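Local coordinates for fimbrium subunit Fim1C (Bacteroides vulgatus, PDB 4QB7), which probably forms part of the tip of the fimbrium, a filamentous cell-surface appendage that mediates adhesion and biofilm formation, at residues A[12-17]-A[91-96]; A[32-35]-A[39-42]; A[109-114]-A[138-143]. One frame throughout, in Å; residues are numbered along the deposited sequence.

Contact 1. Residues A[12-17]-A[91-96]; sequences RTIGLD and ITFFAY
Ile14 points its side chain at strand 90-97 and meets two residues there, one with each branch. The longer branch reaches Ile91, where the two ends meet, Ile14 CD1 lying 4.3 Å from Ile91 CD1. The shorter branch turns to the neighbouring aromatic, with Ile14 CG2 4.4 Å from Phe93 CZ. It comes to the ring obliquely, at the far end from CB. The extended branch of Ile14 (chi2 162°) carries CD1 out to Ile91. One face of the Phe93 ring is backed by its own strand, since Ile91 CG2 lies 3.4 Å above the ring plane, toward the rim. All three touching residues are buried, and Ala44 of strand 40-47 and Phe63 add to the apolar surroundings. Strand 15-18 pairs with strand 159-178 through bonds such as that of Gly15 with Val160, not with strand 90-97. Residues 12-17 belong to a predicted propeptide. All the touching groups are apolar, and no hydrogen bond spans the two segments. The chemistry implies that burial of hydrocarbon alone joins them here, while the backbone bonds of residues 12-17 run to other parts of the chain and probably fix their course.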
loop_
_atom_site.group_PDB
_atom_site.type_symbol
_atom_site.label_atom_id
_atom_site.label_comp_id
_atom_site.label_asym_id
_atom_site.label_seq_id
_atom_site.Cartn_x
_atom_site.Cartn_y
_atom_site.Cartn_z
ATOM N N ARG A 12 -32.924 -13.638 -11.809
ATOM C CA ARG A 12 -32.139 -12.876 -12.773
ATOM C C ARG A 12 -31.356 -11.699 -12.129
ATOM O O ARG A 12 -30.491 -11.141 -12.794
ATOM C CB ARG A 12 -33.052 -12.378 -13.912
ATOM C CG ARG A 12 -32.442 -12.509 -15.315
ATOM C CD ARG A 12 -33.439 -12.430 -16.469
ATOM N NE ARG A 12 -34.433 -11.356 -16.339
ATOM C CZ ARG A 12 -34.307 -10.126 -16.837
ATOM N NH1 ARG A 12 -33.208 -9.777 -17.502
ATOM N NH2 ARG A 12 -35.273 -9.232 -16.664
ATOM N N THR A 13 -31.606 -11.341 -10.857
ATOM C CA THR A 13 -30.845 -10.231 -10.260
ATOM C C THR A 13 -29.393 -10.691 -9.893
ATOM O O THR A 13 -29.133 -11.854 -9.532
ATOM C CB THR A 13 -31.590 -9.534 -9.094
ATOM O OG1 THR A 13 -30.775 -8.464 -8.589
ATOM C CG2 THR A 13 -31.993 -10.491 -7.972
ATOM N N ILE A 14 -28.463 -9.748 -10.068
ATOM C CA ILE A 14 -27.036 -9.939 -9.890
ATOM C C ILE A 14 -26.706 -9.788 -8.427
ATOM O O ILE A 14 -26.980 -8.748 -7.831
ATOM C CB ILE A 14 -26.235 -8.967 -10.807
ATOM C CG1 ILE A 14 -26.576 -9.258 -12.285
ATOM C CG2 ILE A 14 -24.709 -9.054 -10.542
ATOM C CD1 ILE A 14 -26.256 -8.245 -13.218
ATOM N N GLY A 15 -26.168 -10.857 -7.860
ATOM C CA GLY A 15 -25.756 -10.900 -6.472
ATOM C C GLY A 15 -24.294 -10.544 -6.360
ATOM O O GLY A 15 -23.529 -10.717 -7.326
ATOM N N LEU A 16 -23.904 -10.005 -5.186
ATOM C CA LEU A 16 -22.519 -9.633 -4.934
ATOM C C LEU A 16 -21.991 -10.373 -3.751
ATOM O O LEU A 16 -22.699 -10.558 -2.769
ATOM C CB LEU A 16 -22.317 -8.116 -4.693
ATOM C CG LEU A 16 -22.887 -7.117 -5.679
ATOM C CD1 LEU A 16 -22.568 -5.724 -5.229
ATOM C CD2 LEU A 16 -22.366 -7.355 -7.077
ATOM N N ASP A 17 -20.712 -10.705 -3.804
ATOM C CA ASP A 17 -19.986 -11.333 -2.718
ATOM C C ASP A 17 -18.543 -10.907 -2.804
ATOM O O ASP A 17 -18.049 -10.636 -3.888
ATOM C CB ASP A 17 -20.127 -12.866 -2.772
ATOM C CG ASP A 17 -19.472 -13.598 -1.614
ATOM O OD1 ASP A 17 -19.523 -13.069 -0.462
ATOM O OD2 ASP A 17 -18.936 -14.709 -1.846
ATOM N N ILE A 91 -21.235 -10.827 -19.155
ATOM C CA ILE A 91 -20.846 -9.593 -18.446
ATOM C C ILE A 91 -19.485 -9.794 -17.793
ATOM O O ILE A 91 -19.263 -10.788 -17.099
ATOM C CB ILE A 91 -21.898 -9.065 -17.416
ATOM C CG1 ILE A 91 -23.314 -8.942 -18.041
ATOM C CG2 ILE A 91 -21.458 -7.704 -16.838
ATOM C CD1 ILE A 91 -24.363 -8.904 -16.968
ATOM N N THR A 92 -18.566 -8.856 -18.051
ATOM C CA THR A 92 -17.227 -8.852 -17.491
ATOM C C THR A 92 -17.171 -7.761 -16.428
ATOM O O THR A 92 -17.554 -6.605 -16.669
ATOM C CB THR A 92 -16.159 -8.708 -18.588
ATOM O OG1 THR A 92 -16.042 -9.966 -19.223
ATOM C CG2 THR A 92 -14.783 -8.358 -18.031
ATOM N N PHE A 93 -16.679 -8.146 -15.248
ATOM C CA PHE A 93 -16.582 -7.269 -14.099
ATOM C C PHE A 93 -15.137 -6.974 -13.751
ATOM O O PHE A 93 -14.237 -7.769 -14.033
ATOM C CB PHE A 93 -17.308 -7.902 -12.890
ATOM C CG PHE A 93 -18.782 -8.170 -13.118
ATOM C CD1 PHE A 93 -19.207 -9.355 -13.713
ATOM C CD2 PHE A 93 -19.745 -7.238 -12.741
ATOM C CE1 PHE A 93 -20.568 -9.589 -13.951
ATOM C CE2 PHE A 93 -21.102 -7.474 -12.974
ATOM C CZ PHE A 93 -21.508 -8.657 -13.561
ATOM N N PHE A 94 -14.939 -5.787 -13.157
ATOM C CA PHE A 94 -13.720 -5.250 -12.548
ATOM C C PHE A 94 -14.157 -4.510 -11.298
ATOM O O PHE A 94 -15.294 -4.031 -11.237
ATOM C CB PHE A 94 -12.938 -4.320 -13.505
ATOM C CG PHE A 94 -12.522 -4.968 -14.797
ATOM C CD1 PHE A 94 -11.366 -5.742 -14.867
ATOM C CD2 PHE A 94 -13.291 -4.817 -15.947
ATOM C CE1 PHE A 94 -10.990 -6.348 -16.068
ATOM C CE2 PHE A 94 -12.903 -5.412 -17.153
ATOM C CZ PHE A 94 -11.770 -6.189 -17.198
ATOM N N ALA A 95 -13.279 -4.396 -10.313
ATOM C CA ALA A 95 -13.616 -3.688 -9.086
ATOM C C ALA A 95 -12.364 -3.090 -8.470
ATOM O O ALA A 95 -11.271 -3.597 -8.715
ATOM C CB ALA A 95 -14.287 -4.632 -8.102
ATOM N N TYR A 96 -12.529 -2.021 -7.679
ATOM C CA TYR A 96 -11.447 -1.364 -6.932
ATOM C C TYR A 96 -11.997 -0.914 -5.564
ATOM O O TYR A 96 -13.213 -0.813 -5.359
ATOM C CB TYR A 96 -10.844 -0.157 -7.725
ATOM C CG TYR A 96 -11.727 1.069 -7.682
ATOM C CD1 TYR A 96 -12.845 1.174 -8.504
ATOM C CD2 TYR A 96 -11.523 2.067 -6.725
ATOM C CE1 TYR A 96 -13.743 2.230 -8.375
ATOM C CE2 TYR A 96 -12.433 3.112 -6.566
ATOM C CZ TYR A 96 -13.543 3.184 -7.393
ATOM O OH TYR A 96 -14.423 4.229 -7.286
#

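Contact 2. Residues A[32-35]-A[39-42]; sequences STLK and GFGI
This is a buried helix-to-strand turn in which Leu34 meets Gly39 and Phe40, where the short helix 30-36 gives way to strand 40-47 of the mixed sheet. The protein belongs to the Mfa-like fimbrillins, a family of the transthyretin clan, and this sheet is one of the main layers of its beta-rich fold. Backbone and side-chain contacts both link the helix to the start of the strand.

The backbones meet at one carbonyl. Gly39 N donates a weak hydrogen bond to Leu34 O at 3.1 Å, with an angle of 128° at the hydrogen. The bond spans five residues, one more than the usual helical bond. Helix 30-36 ends between these two residues, and strand 40-47 begins just after Gly39. Gly39 CA also approaches the same oxygen in a CA-H...O contact of 3.3 Å. Leu34 O thus receives both the N-H and a CA-H of one residue. Gly39 has a positive phi of 72°, a backbone shape that glycine adopts readily, and the chain turns there into the extended strand.

The side chains add an apolar contact. Leu34 points toward the strand and packs obliquely against the ring of Phe40. Its CG lies beside the backbone N (chi1 -48°), and the extended chi2 (-176°) carries CD1 out to the ring. Trp76, Phe162 and Phe164 also meet that ring edge-to-face. Leu34 itself touches Ala97 and Phe164, so the inner side of the helix lies on the same apolar core. The strand is held in the sheet by backbone bonds of Phe40 with Ala69 and of Ile42 with Glu67. The apolar touch across the turn is made by a single methyl group, with Leu34 CD1 4.3 Å from Phe40 CD1.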
loop_
_atom_site.group_PDB
_atom_site.type_symbol
_atom_site.label_atom_id
_atom_site.label_comp_id
_atom_site.label_asym_id
_atom_site.label_seq_id
_atom_site.Cartn_x
_atom_site.Cartn_y
_atom_site.Cartn_z
ATOM N N SER A 32 -13.614 -6.820 5.898
ATOM C CA SER A 32 -14.119 -6.085 7.052
ATOM C C SER A 32 -13.841 -4.581 6.898
ATOM O O SER A 32 -14.704 -3.768 7.248
ATOM C CB SER A 32 -13.537 -6.629 8.348
ATOM O OG SER A 32 -12.126 -6.536 8.316
ATOM N N THR A 33 -12.677 -4.221 6.315
ATOM C CA THR A 33 -12.292 -2.834 6.025
ATOM C C THR A 33 -13.280 -2.199 5.030
ATOM O O THR A 33 -13.776 -1.097 5.290
ATOM C CB THR A 33 -10.870 -2.781 5.505
ATOM O OG1 THR A 33 -10.019 -3.468 6.427
ATOM C CG2 THR A 33 -10.389 -1.362 5.291
ATOM N N LEU A 34 -13.623 -2.925 3.935
ATOM C CA LEU A 34 -14.594 -2.458 2.950
ATOM C C LEU A 34 -15.974 -2.337 3.572
ATOM O O LEU A 34 -16.696 -1.388 3.266
ATOM C CB LEU A 34 -14.653 -3.378 1.717
ATOM C CG LEU A 34 -13.347 -3.799 1.062
ATOM C CD1 LEU A 34 -13.618 -4.597 -0.151
ATOM C CD2 LEU A 34 -12.527 -2.625 0.686
ATOM N N LYS A 35 -16.348 -3.279 4.449
ATOM C CA LYS A 35 -17.655 -3.237 5.110
ATOM C C LYS A 35 -17.777 -2.002 6.023
ATOM O O LYS A 35 -18.805 -1.335 6.013
ATOM C CB LYS A 35 -17.906 -4.523 5.916
ATOM C CG LYS A 35 -18.206 -5.740 5.072
ATOM C CD LYS A 35 -18.254 -6.993 5.892
ATOM C CE LYS A 35 -18.509 -8.209 5.044
ATOM N NZ LYS A 35 -18.198 -9.465 5.781
ATOM N N GLY A 39 -17.008 0.801 1.097
ATOM C CA GLY A 39 -17.353 -0.282 0.189
ATOM C C GLY A 39 -16.434 -0.246 -1.014
ATOM O O GLY A 39 -15.306 0.236 -0.921
ATOM N N PHE A 40 -16.911 -0.692 -2.163
ATOM C CA PHE A 40 -16.088 -0.720 -3.374
ATOM C C PHE A 40 -16.890 -0.262 -4.591
ATOM O O PHE A 40 -18.099 -0.054 -4.486
ATOM C CB PHE A 40 -15.503 -2.143 -3.582
ATOM C CG PHE A 40 -16.499 -3.276 -3.752
ATOM C CD1 PHE A 40 -17.057 -3.911 -2.641
ATOM C CD2 PHE A 40 -16.820 -3.755 -5.016
ATOM C CE1 PHE A 40 -17.951 -4.967 -2.793
ATOM C CE2 PHE A 40 -17.722 -4.816 -5.165
ATOM C CZ PHE A 40 -18.271 -5.422 -4.049
ATOM N N GLY A 41 -16.196 -0.072 -5.710
ATOM C CA GLY A 41 -16.787 0.340 -6.978
ATOM C C GLY A 41 -16.621 -0.714 -8.058
ATOM O O GLY A 41 -15.556 -1.328 -8.163
ATOM N N ILE A 42 -17.675 -0.941 -8.858
ATOM C CA ILE A 42 -17.709 -1.953 -9.916
ATOM C C ILE A 42 -17.803 -1.336 -11.298
ATOM O O ILE A 42 -18.571 -0.398 -11.505
ATOM C CB ILE A 42 -18.920 -2.922 -9.726
ATOM C CG1 ILE A 42 -19.049 -3.431 -8.278
ATOM C CG2 ILE A 42 -18.893 -4.082 -10.742
ATOM C CD1 ILE A 42 -20.387 -4.141 -7.967
#

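Contact 3. Residues A[109-114]-A[138-143]; sequences QKITLS and IDLVTD
Ile111 and Leu140 meet where two beta sheets face each other in a sandwich-like packing. Strand 111-113 belongs to an antiparallel sheet. Leu140 lies just before strand 141-143 of the mixed sheet. The well-packed part of the contact is this buried, wholly apolar pair. Their branch ends touch, with Ile111 CD1 3.6 Å from Leu140 CD1. The same Leu140 methyl also approaches Ile111 CG1 at 4.2 Å. The side chains approach at a slant. With its CG anti to the backbone N (chi1 -180°), Leu140 brings CD1 toward Ile111. Tyr96 of strand 90-97 and Phe126 of strand 123-127 also touch Ile111 and extend this core.

The side nearer solvent is formed by Gln109 and Ile138, both partly exposed and of mixed chemistry. Their side chains cross at about a right angle. The Gln109 chain bends at chi2 (-64°), and its amide oxygen OE1 lies 3.3 Å from Ile138 CD1. This is a contact with a methyl group and offers the amide no hydrogen bond. The other end of the amide is held by the main chain: Gln109 NE2 donates to Tyr99 O. No hydrogen bond links the two segments. Ile138 also rests on Phe126, at the border of the core. Ile138 CG1 lies 3.6 Å from the backbone oxygen Gln109 O.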
loop_
_atom_site.group_PDB
_atom_site.type_symbol
_atom_site.label_atom_id
_atom_site.label_comp_id
_atom_site.label_asym_id
_atom_site.label_seq_id
_atom_site.Cartn_x
_atom_site.Cartn_y
_atom_site.Cartn_z
ATOM N N GLN A 109 -10.327 9.648 -2.447
ATOM C CA GLN A 109 -9.191 8.738 -2.321
ATOM C C GLN A 109 -7.975 9.101 -3.142
ATOM O O GLN A 109 -6.968 8.398 -3.043
ATOM C CB GLN A 109 -9.637 7.319 -2.740
ATOM C CG GLN A 109 -11.040 6.869 -2.295
ATOM C CD GLN A 109 -11.238 6.763 -0.792
ATOM O OE1 GLN A 109 -10.300 6.888 0.016
ATOM N NE2 GLN A 109 -12.462 6.451 -0.381
ATOM N N LYS A 110 -8.055 10.173 -3.946
ATOM C CA LYS A 110 -7.036 10.610 -4.913
ATOM C C LYS A 110 -6.933 9.534 -6.012
ATOM O O LYS A 110 -5.844 9.240 -6.499
ATOM C CB LYS A 110 -5.680 10.959 -4.274
ATOM C CG LYS A 110 -5.722 12.255 -3.509
ATOM C CD LYS A 110 -4.342 12.633 -2.999
ATOM C CE LYS A 110 -4.323 13.996 -2.343
ATOM N NZ LYS A 110 -4.638 15.092 -3.306
ATOM N N ILE A 111 -8.104 8.969 -6.391
ATOM C CA ILE A 111 -8.354 7.974 -7.433
ATOM C C ILE A 111 -9.123 8.673 -8.569
ATOM O O ILE A 111 -10.187 9.225 -8.342
ATOM C CB ILE A 111 -9.147 6.724 -6.877
ATOM C CG1 ILE A 111 -8.308 5.847 -5.938
ATOM C CG2 ILE A 111 -9.743 5.869 -7.998
ATOM C CD1 ILE A 111 -9.155 4.758 -5.139
ATOM N N THR A 112 -8.583 8.634 -9.787
ATOM C CA THR A 112 -9.208 9.158 -11.014
ATOM C C THR A 112 -9.441 7.934 -11.895
ATOM O O THR A 112 -8.521 7.129 -12.096
ATOM C CB THR A 112 -8.324 10.246 -11.666
ATOM O OG1 THR A 112 -8.142 11.316 -10.748
ATOM C CG2 THR A 112 -8.919 10.794 -12.948
ATOM N N LEU A 113 -10.670 7.753 -12.374
ATOM C CA LEU A 113 -11.002 6.583 -13.186
ATOM C C LEU A 113 -11.028 6.920 -14.664
ATOM O O LEU A 113 -11.258 8.080 -15.061
ATOM C CB LEU A 113 -12.367 6.002 -12.779
ATOM C CG LEU A 113 -12.611 5.642 -11.324
ATOM C CD1 LEU A 113 -14.028 5.279 -11.143
ATOM C CD2 LEU A 113 -11.758 4.481 -10.882
ATOM N N SER A 114 -10.837 5.880 -15.489
ATOM C CA SER A 114 -10.959 5.972 -16.938
ATOM C C SER A 114 -12.422 6.311 -17.248
ATOM O O SER A 114 -13.315 5.884 -16.510
ATOM C CB SER A 114 -10.529 4.662 -17.584
ATOM O OG SER A 114 -11.176 3.564 -16.962
ATOM N N ILE A 138 -3.816 5.463 1.315
ATOM C CA ILE A 138 -4.835 4.546 0.846
ATOM C C ILE A 138 -4.221 3.185 0.515
ATOM O O ILE A 138 -3.193 3.111 -0.158
ATOM C CB ILE A 138 -5.519 5.195 -0.389
ATOM C CG1 ILE A 138 -6.185 6.571 -0.069
ATOM C CG2 ILE A 138 -6.441 4.233 -1.131
ATOM C CD1 ILE A 138 -7.155 6.630 1.089
ATOM N N ASP A 139 -4.856 2.104 0.993
ATOM C CA ASP A 139 -4.466 0.732 0.650
ATOM C C ASP A 139 -5.350 0.355 -0.549
ATOM O O ASP A 139 -6.451 -0.179 -0.372
ATOM C CB ASP A 139 -4.624 -0.207 1.861
ATOM C CG ASP A 139 -4.369 -1.682 1.603
ATOM O OD1 ASP A 139 -3.761 -2.008 0.551
ATOM O OD2 ASP A 139 -4.782 -2.522 2.460
ATOM N N LEU A 140 -4.898 0.743 -1.769
ATOM C CA LEU A 140 -5.614 0.530 -3.019
ATOM C C LEU A 140 -5.637 -0.939 -3.372
ATOM O O LEU A 140 -4.583 -1.555 -3.552
ATOM C CB LEU A 140 -4.997 1.355 -4.170
ATOM C CG LEU A 140 -5.673 1.221 -5.554
ATOM C CD1 LEU A 140 -7.052 1.861 -5.572
ATOM C CD2 LEU A 140 -4.783 1.758 -6.656
ATOM N N VAL A 141 -6.852 -1.497 -3.479
ATOM C CA VAL A 141 -7.053 -2.895 -3.839
ATOM C C VAL A 141 -7.823 -2.949 -5.144
ATOM O O VAL A 141 -8.637 -2.068 -5.432
ATOM C CB VAL A 141 -7.713 -3.767 -2.725
ATOM C CG1 VAL A 141 -6.858 -3.834 -1.479
ATOM C CG2 VAL A 141 -9.121 -3.317 -2.390
ATOM N N THR A 142 -7.540 -3.944 -5.969
ATOM C CA THR A 142 -8.271 -4.084 -7.228
ATOM C C THR A 142 -8.615 -5.523 -7.468
ATOM O O THR A 142 -8.044 -6.426 -6.857
ATOM C CB THR A 142 -7.523 -3.536 -8.455
ATOM O OG1 THR A 142 -6.510 -4.482 -8.830
ATOM C CG2 THR A 142 -6.969 -2.142 -8.246
ATOM N N ASP A 143 -9.526 -5.722 -8.396
ATOM C CA ASP A 143 -9.951 -7.020 -8.830
ATOM C C ASP A 143 -10.080 -7.025 -10.348
ATOM O O ASP A 143 -10.937 -6.339 -10.896
ATOM C CB ASP A 143 -11.269 -7.412 -8.156
ATOM C CG ASP A 143 -11.696 -8.824 -8.474
ATOM O OD1 ASP A 143 -11.022 -9.475 -9.304
ATOM O OD2 ASP A 143 -12.717 -9.266 -7.927
#

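In the fold
From the N terminus, residues 12-17 come first; residues 91-96 meet them much later, so contact 1 closes a long loop. Contact 2 falls within that loop and closes a very short one, from helix 30-36 to strand 40-47. Contact 3 opens only after contact 1 has closed, so the two are in series and none of the loops cross. Strand 90-97 is the common neighbour: it pairs with strand 40-47 of contact 2 and strand 141-143 of contact 3. A probable hydrogen bond from Gly41 N to Tyr96 O joins contacts 1 and 2. Contact 3 then ties this mixed sheet to the antiparallel sheet that holds strand 111-113.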